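Local coordinates for protein cyanuric acid amidohydrolase (Azorhizobium caulinodans, PDB 4NQ3) that catalyses the hydrolytic opening of the s-triazine ring of cyanuric acid, a step in bacterial breakdown of atrazine and melamine, at residues Gln133-Ala138 against His234-Leu239; Val150-Val155 against Arg222-Ser227. All blocks are in the same frame, centred on the assembly; numbering follows the deposited sequence.

How the contacts relate
From the N terminus, the chain first lays down the helical segment 133-138, then strand 150-155, which is the next element along. Sixty-six residues, largely helix and loop, separate it from 222-227, where contact 2 closes the inner loop by pairing two parallel strands. The chain then turns into strand 235-239, and contact 1 closes the outer loop, enclosing contact 2 entirely. Both meet in one four-stranded mixed sheet, since strand 150-157 lies between 223-227 and 235-242. Contact 2 adds an outermost strand to the sheet, whereas contact 1 covers its face with a helix. Leu239 joins them directly: its N and O probably hydrogen-bond to Phe152 O and His151 N, at a classic beta bulge.

Contact 1: residues Gln133-Ala138 against His234-Leu239; sequences QAVRRA and HEIVVL. With SO4 (sulfate ion), chain F.
Helix 133-138 crosses strand 235-239 at -45°, with the axes of these short segments 7.9 Å apart at their closest. Ala134 and Ala138, one turn apart on the helix, point their methyls at the strand, and their small size lets the backbones come close. Ile236 reaches both: its CG1 lies beside the backbone N and carries CD1 to within 3.6 Å of Ala134 CB, while CG2, anti to that N, meets Ala138 CB at 3.8 Å. Two residues on, Val238 points the same way, and its CG2 touches the same Ala138 CB at 3.7 Å. This is helix-on-sheet packing: helix 125-141 covers one face of a four-stranded mixed sheet, whose branched Ile236 and Val238 pack against the alanine methyls. Val135 flanks the alanines, crossing Ile236 at about a right angle with CG2 against CG2 (4.1 Å), and it also touches Ile195 and Ala198 of helix 180-199. Farther round, Arg137 has the long charged chain that suits the surface. It bends at chi3 (-89°), bringing one guanidinium face back against Ala134 CA, near the rim. NH1 bonds His113 O and donates to O1 of a sulfate (2.7 Å), probably from the crystallisation liquor, at the guanidinium edge.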
loop_
_atom_site.group_PDB
_atom_site.type_symbol
_atom_site.label_atom_id
_atom_site.label_comp_id
_atom_site.label_asym_id
_atom_site.label_seq_id
_atom_site.Cartn_x
_atom_site.Cartn_y
_atom_site.Cartn_z
ATOM N N GLN A 133 -23.272 -29.368 0.204
ATOM C CA GLN A 133 -23.140 -30.788 0.503
ATOM C C GLN A 133 -22.185 -30.973 1.673
ATOM O O GLN A 133 -22.480 -31.732 2.598
ATOM C CB GLN A 133 -22.671 -31.574 -0.727
ATOM C CG GLN A 133 -23.829 -32.110 -1.603
ATOM C CD GLN A 133 -23.438 -32.366 -3.083
ATOM O OE1 GLN A 133 -22.260 -32.283 -3.469
ATOM N NE2 GLN A 133 -24.448 -32.641 -3.918
ATOM N N ALA A 134 -21.025 -30.316 1.615
ATOM C CA ALA A 134 -20.056 -30.401 2.704
ATOM C C ALA A 134 -20.618 -29.920 4.051
ATOM O O ALA A 134 -20.409 -30.560 5.096
ATOM C CB ALA A 134 -18.823 -29.614 2.360
ATOM N N VAL A 135 -21.355 -28.809 4.029
ATOM C CA VAL A 135 -21.924 -28.285 5.266
ATOM C C VAL A 135 -22.918 -29.262 5.871
ATOM O O VAL A 135 -23.011 -29.370 7.099
ATOM C CB VAL A 135 -22.624 -26.954 5.064
ATOM C CG1 VAL A 135 -23.250 -26.517 6.355
ATOM C CG2 VAL A 135 -21.631 -25.929 4.600
ATOM N N ARG A 136 -23.650 -29.987 5.023
ATOM C CA ARG A 136 -24.570 -30.997 5.543
ATOM C C ARG A 136 -23.760 -32.102 6.247
ATOM O O ARG A 136 -24.082 -32.489 7.381
ATOM C CB ARG A 136 -25.461 -31.553 4.432
ATOM C CG ARG A 136 -26.598 -30.611 4.022
ATOM C CD ARG A 136 -27.311 -31.139 2.774
ATOM N NE ARG A 136 -28.160 -30.146 2.095
ATOM C CZ ARG A 136 -28.041 -29.816 0.802
ATOM N NH1 ARG A 136 -27.110 -30.393 0.038
ATOM N NH2 ARG A 136 -28.853 -28.910 0.262
ATOM N N ARG A 137 -22.691 -32.575 5.602
ATOM C CA ARG A 137 -21.805 -33.573 6.199
ATOM C C ARG A 137 -21.237 -33.121 7.529
ATOM O O ARG A 137 -21.309 -33.855 8.505
ATOM C CB ARG A 137 -20.658 -33.924 5.251
ATOM C CG ARG A 137 -21.020 -34.972 4.207
ATOM C CD ARG A 137 -19.835 -35.337 3.343
ATOM N NE ARG A 137 -19.758 -34.447 2.195
ATOM C CZ ARG A 137 -18.657 -33.822 1.811
ATOM N NH1 ARG A 137 -17.535 -33.975 2.505
ATOM N NH2 ARG A 137 -18.684 -33.033 0.749
ATOM N N ALA A 138 -20.681 -31.917 7.583
ATOM C CA ALA A 138 -20.119 -31.441 8.838
ATOM C C ALA A 138 -21.187 -31.340 9.931
ATOM O O ALA A 138 -20.920 -31.660 11.092
ATOM C CB ALA A 138 -19.452 -30.103 8.643
ATOM N N HIS A 234 -12.267 -26.798 -0.356
ATOM C CA HIS A 234 -12.859 -26.093 0.786
ATOM C C HIS A 234 -12.606 -26.803 2.117
ATOM O O HIS A 234 -12.503 -28.033 2.159
ATOM C CB HIS A 234 -14.380 -25.935 0.614
ATOM C CG HIS A 234 -14.799 -25.311 -0.681
ATOM N ND1 HIS A 234 -14.894 -26.027 -1.852
ATOM C CD2 HIS A 234 -15.148 -24.039 -0.988
ATOM C CE1 HIS A 234 -15.285 -25.223 -2.827
ATOM N NE2 HIS A 234 -15.447 -24.009 -2.331
ATOM N N GLU A 235 -12.511 -26.029 3.200
ATOM C CA GLU A 235 -12.577 -26.589 4.557
ATOM C C GLU A 235 -13.843 -26.071 5.210
ATOM O O GLU A 235 -14.111 -24.877 5.171
ATOM C CB GLU A 235 -11.372 -26.207 5.386
ATOM C CG GLU A 235 -10.072 -26.389 4.629
ATOM C CD GLU A 235 -9.382 -27.705 4.952
ATOM O OE1 GLU A 235 -8.312 -27.659 5.614
ATOM O OE2 GLU A 235 -9.893 -28.774 4.523
ATOM N N ILE A 236 -14.627 -26.963 5.795
ATOM C CA ILE A 236 -15.851 -26.564 6.462
ATOM C C ILE A 236 -15.802 -26.909 7.956
ATOM O O ILE A 236 -15.441 -28.033 8.344
ATOM C CB ILE A 236 -17.068 -27.234 5.830
ATOM C CG1 ILE A 236 -17.356 -26.616 4.465
ATOM C CG2 ILE A 236 -18.288 -27.072 6.715
ATOM C CD1 ILE A 236 -16.460 -27.120 3.386
ATOM N N VAL A 237 -16.172 -25.945 8.793
ATOM C CA VAL A 237 -16.280 -26.196 10.220
ATOM C C VAL A 237 -17.597 -25.644 10.711
ATOM O O VAL A 237 -17.827 -24.442 10.607
ATOM C CB VAL A 237 -15.136 -25.536 10.996
ATOM C CG1 VAL A 237 -15.288 -25.809 12.461
ATOM C CG2 VAL A 237 -13.822 -26.078 10.506
ATOM N N VAL A 238 -18.454 -26.516 11.241
ATOM C CA VAL A 238 -19.760 -26.123 11.782
ATOM C C VAL A 238 -19.717 -26.049 13.311
ATOM O O VAL A 238 -19.351 -27.014 13.966
ATOM C CB VAL A 238 -20.864 -27.120 11.365
ATOM C CG1 VAL A 238 -22.136 -26.866 12.116
ATOM C CG2 VAL A 238 -21.104 -27.084 9.883
ATOM N N LEU A 239 -20.122 -24.920 13.873
ATOM C CA LEU A 239 -20.207 -24.747 15.321
ATOM C C LEU A 239 -21.657 -24.561 15.753
ATOM O O LEU A 239 -22.395 -23.762 15.167
ATOM C CB LEU A 239 -19.386 -23.541 15.777
ATOM C CG LEU A 239 -17.946 -23.506 15.312
ATOM C CD1 LEU A 239 -17.337 -22.178 15.688
ATOM C CD2 LEU A 239 -17.195 -24.642 15.959
HETATM S S SO4 F . -15.636 -35.229 4.635
HETATM O O1 SO4 F . -17.053 -35.597 4.567
HETATM O O2 SO4 F . -14.798 -36.201 3.932
HETATM O O3 SO4 F . -15.458 -33.936 3.983
HETATM O O4 SO4 F . -15.230 -35.167 6.043
#

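Contact 2: residues Val150-Val155 against Arg222-Ser227; sequences VHFVQV and RASCSS. With BR8 (barbituric acid), chain C.
Two parallel strands, 150-155 and 223-227, are joined by a helical connection in a beta-alpha-beta crossover, and the second ends in the active site. Val153 grips both sides of Ala223: its N donates almost straight to Arg222 O (2.9 Å), from above the carbonyl plane, and its O accepts from Ser224 N (2.8 Å). Val155 repeats the pattern around Cys225, taking Ser224 O with its N and offering its O to Ser226 N nearly along the C=O axis. Val153, Val155, Ala223 and Cys225 share the face packed against helix 180-199, which suits their small or branched apolar groups. On the other face Phe152 brings its CZ end obliquely against Ser224 CB, where a small residue leaves room for the ring. Gln154 starts anti to its backbone N, then bends at chi2 (59°), turning its amide toward Ser224; a water accepts from Gln154 NE2 (3.0 Å) and donates to Ser224 OG (2.9 Å). At the start of the pairing, Arg222 lays CG and CD along the carbonyls of His151 and Val150; its bend at chi3 puts Val150 O in plane at the guanidinium edge, weakly bonded to NH1 (3.3 Å), while NH2 forms a salt bridge with Glu201. An alanine here would remove both links and this aliphatic cover, and would probably loosen this end of the strand pair. At the far end, Ser227 N donates to O8 of bound barbituric acid (2.6 Å), whose N1 donates back to Ser227 O (2.8 Å). The nucleophile, Ser226, has OG hydrogen-bonded to Lys156 NZ, an amine that could help activate the hydroxyl. Lys156, next along strand 150-157, and Ser226 thus form a Ser-Lys dyad, one of three potential dyads in the threefold-symmetric active site of this cyclic amide hydrolase.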
loop_
_atom_site.group_PDB
_atom_site.type_symbol
_atom_site.label_atom_id
_atom_site.label_comp_id
_atom_site.label_asym_id
_atom_site.label_seq_id
_atom_site.Cartn_x
_atom_site.Cartn_y
_atom_site.Cartn_z
ATOM N N VAL A 150 -27.428 -24.658 14.721
ATOM C CA VAL A 150 -26.162 -24.242 14.137
ATOM C C VAL A 150 -25.967 -22.757 14.377
ATOM O O VAL A 150 -26.850 -21.959 14.101
ATOM C CB VAL A 150 -26.110 -24.544 12.623
ATOM C CG1 VAL A 150 -24.935 -23.851 11.975
ATOM C CG2 VAL A 150 -26.044 -26.053 12.380
ATOM N N HIS A 151 -24.791 -22.371 14.847
ATOM C CA HIS A 151 -24.564 -20.975 15.205
ATOM C C HIS A 151 -23.527 -20.267 14.356
ATOM O O HIS A 151 -23.508 -19.046 14.294
ATOM C CB HIS A 151 -24.174 -20.875 16.675
ATOM C CG HIS A 151 -25.345 -21.022 17.583
ATOM N ND1 HIS A 151 -26.093 -19.940 18.000
ATOM C CD2 HIS A 151 -25.938 -22.120 18.106
ATOM C CE1 HIS A 151 -27.087 -20.367 18.757
ATOM N NE2 HIS A 151 -27.018 -21.684 18.832
ATOM N N PHE A 152 -22.687 -21.029 13.679
ATOM C CA PHE A 152 -21.618 -20.441 12.916
ATOM C C PHE A 152 -21.022 -21.469 11.976
ATOM O O PHE A 152 -20.683 -22.555 12.400
ATOM C CB PHE A 152 -20.573 -19.929 13.871
ATOM C CG PHE A 152 -19.578 -19.026 13.249
ATOM C CD1 PHE A 152 -19.886 -17.693 13.043
ATOM C CD2 PHE A 152 -18.311 -19.497 12.914
ATOM C CE1 PHE A 152 -18.966 -16.834 12.498
ATOM C CE2 PHE A 152 -17.370 -18.638 12.351
ATOM C CZ PHE A 152 -17.699 -17.296 12.151
ATOM N N VAL A 153 -20.963 -21.166 10.688
ATOM C CA VAL A 153 -20.311 -22.066 9.752
ATOM C C VAL A 153 -19.140 -21.364 9.074
ATOM O O VAL A 153 -19.331 -20.435 8.285
ATOM C CB VAL A 153 -21.289 -22.588 8.709
ATOM C CG1 VAL A 153 -20.592 -23.570 7.774
ATOM C CG2 VAL A 153 -22.426 -23.260 9.424
ATOM N N GLN A 154 -17.926 -21.788 9.424
ATOM C CA GLN A 154 -16.705 -21.250 8.834
ATOM C C GLN A 154 -16.364 -22.026 7.573
ATOM O O GLN A 154 -16.395 -23.229 7.585
ATOM C CB GLN A 154 -15.565 -21.321 9.850
ATOM C CG GLN A 154 -14.258 -20.763 9.386
ATOM C CD GLN A 154 -14.367 -19.320 8.996
ATOM O OE1 GLN A 154 -14.793 -18.471 9.782
ATOM N NE2 GLN A 154 -14.004 -19.026 7.756
ATOM N N VAL A 155 -16.062 -21.341 6.486
ATOM C CA VAL A 155 -15.639 -22.007 5.267
ATOM C C VAL A 155 -14.367 -21.353 4.739
ATOM O O VAL A 155 -14.273 -20.129 4.667
ATOM C CB VAL A 155 -16.732 -21.977 4.183
ATOM C CG1 VAL A 155 -16.171 -22.368 2.817
ATOM C CG2 VAL A 155 -17.832 -22.898 4.566
ATOM N N ARG A 222 -25.386 -17.059 9.347
ATOM C CA ARG A 222 -24.425 -17.900 10.015
ATOM C C ARG A 222 -23.171 -18.179 9.207
ATOM O O ARG A 222 -22.163 -18.661 9.749
ATOM C CB ARG A 222 -25.111 -19.195 10.426
ATOM C CG ARG A 222 -25.799 -18.976 11.756
ATOM C CD ARG A 222 -26.953 -19.886 12.007
ATOM N NE ARG A 222 -28.052 -19.629 11.094
ATOM C CZ ARG A 222 -29.066 -20.464 10.949
ATOM N NH1 ARG A 222 -29.108 -21.563 11.683
ATOM N NH2 ARG A 222 -30.034 -20.210 10.084
ATOM N N ALA A 223 -23.207 -17.813 7.931
ATOM C CA ALA A 223 -22.071 -18.023 7.043
ATOM C C ALA A 223 -20.882 -17.144 7.418
ATOM O O ALA A 223 -21.034 -15.951 7.676
ATOM C CB ALA A 223 -22.481 -17.770 5.581
ATOM N N SER A 224 -19.698 -17.746 7.460
ATOM C CA SER A 224 -18.474 -16.968 7.546
ATOM C C SER A 224 -17.425 -17.533 6.584
ATOM O O SER A 224 -16.869 -18.590 6.814
ATOM C CB SER A 224 -17.951 -16.951 8.966
ATOM O OG SER A 224 -16.674 -16.345 8.999
ATOM N N CYS A 225 -17.167 -16.834 5.488
ATOM C CA CYS A 225 -16.287 -17.366 4.456
ATOM C C CYS A 225 -15.000 -16.588 4.293
ATOM O O CYS A 225 -14.994 -15.358 4.312
ATOM C CB CYS A 225 -17.040 -17.405 3.151
ATOM S SG CYS A 225 -18.544 -18.336 3.406
ATOM N N SER A 226 -13.911 -17.324 4.135
ATOM C CA SER A 226 -12.575 -16.762 4.038
ATOM C C SER A 226 -11.858 -17.420 2.858
ATOM O O SER A 226 -11.754 -18.657 2.781
ATOM C CB SER A 226 -11.815 -16.983 5.347
ATOM O OG SER A 226 -10.490 -16.512 5.266
ATOM N N SER A 227 -11.407 -16.595 1.919
ATOM C CA SER A 227 -10.824 -17.084 0.679
ATOM C C SER A 227 -9.292 -17.092 0.811
ATOM O O SER A 227 -8.735 -16.345 1.598
ATOM C CB SER A 227 -11.300 -16.217 -0.490
ATOM O OG SER A 227 -10.897 -16.726 -1.750
HETATM N N1 BR8 C . -9.216 -14.087 3.196
HETATM C C2 BR8 C . -8.351 -13.761 4.183
HETATM O O2 BR8 C . -7.225 -14.218 4.132
HETATM N N3 BR8 C . -8.736 -12.932 5.198
HETATM C C4 BR8 C . -10.042 -12.381 5.259
HETATM O O4 BR8 C . -10.349 -11.635 6.182
HETATM C C5 BR8 C . -11.127 -12.704 4.229
HETATM C C6 BR8 C . -10.528 -13.623 3.173
HETATM O O8 BR8 C . -11.217 -13.978 2.244
HETATM O O HOH W 1 -14.013 -16.011 7.947
#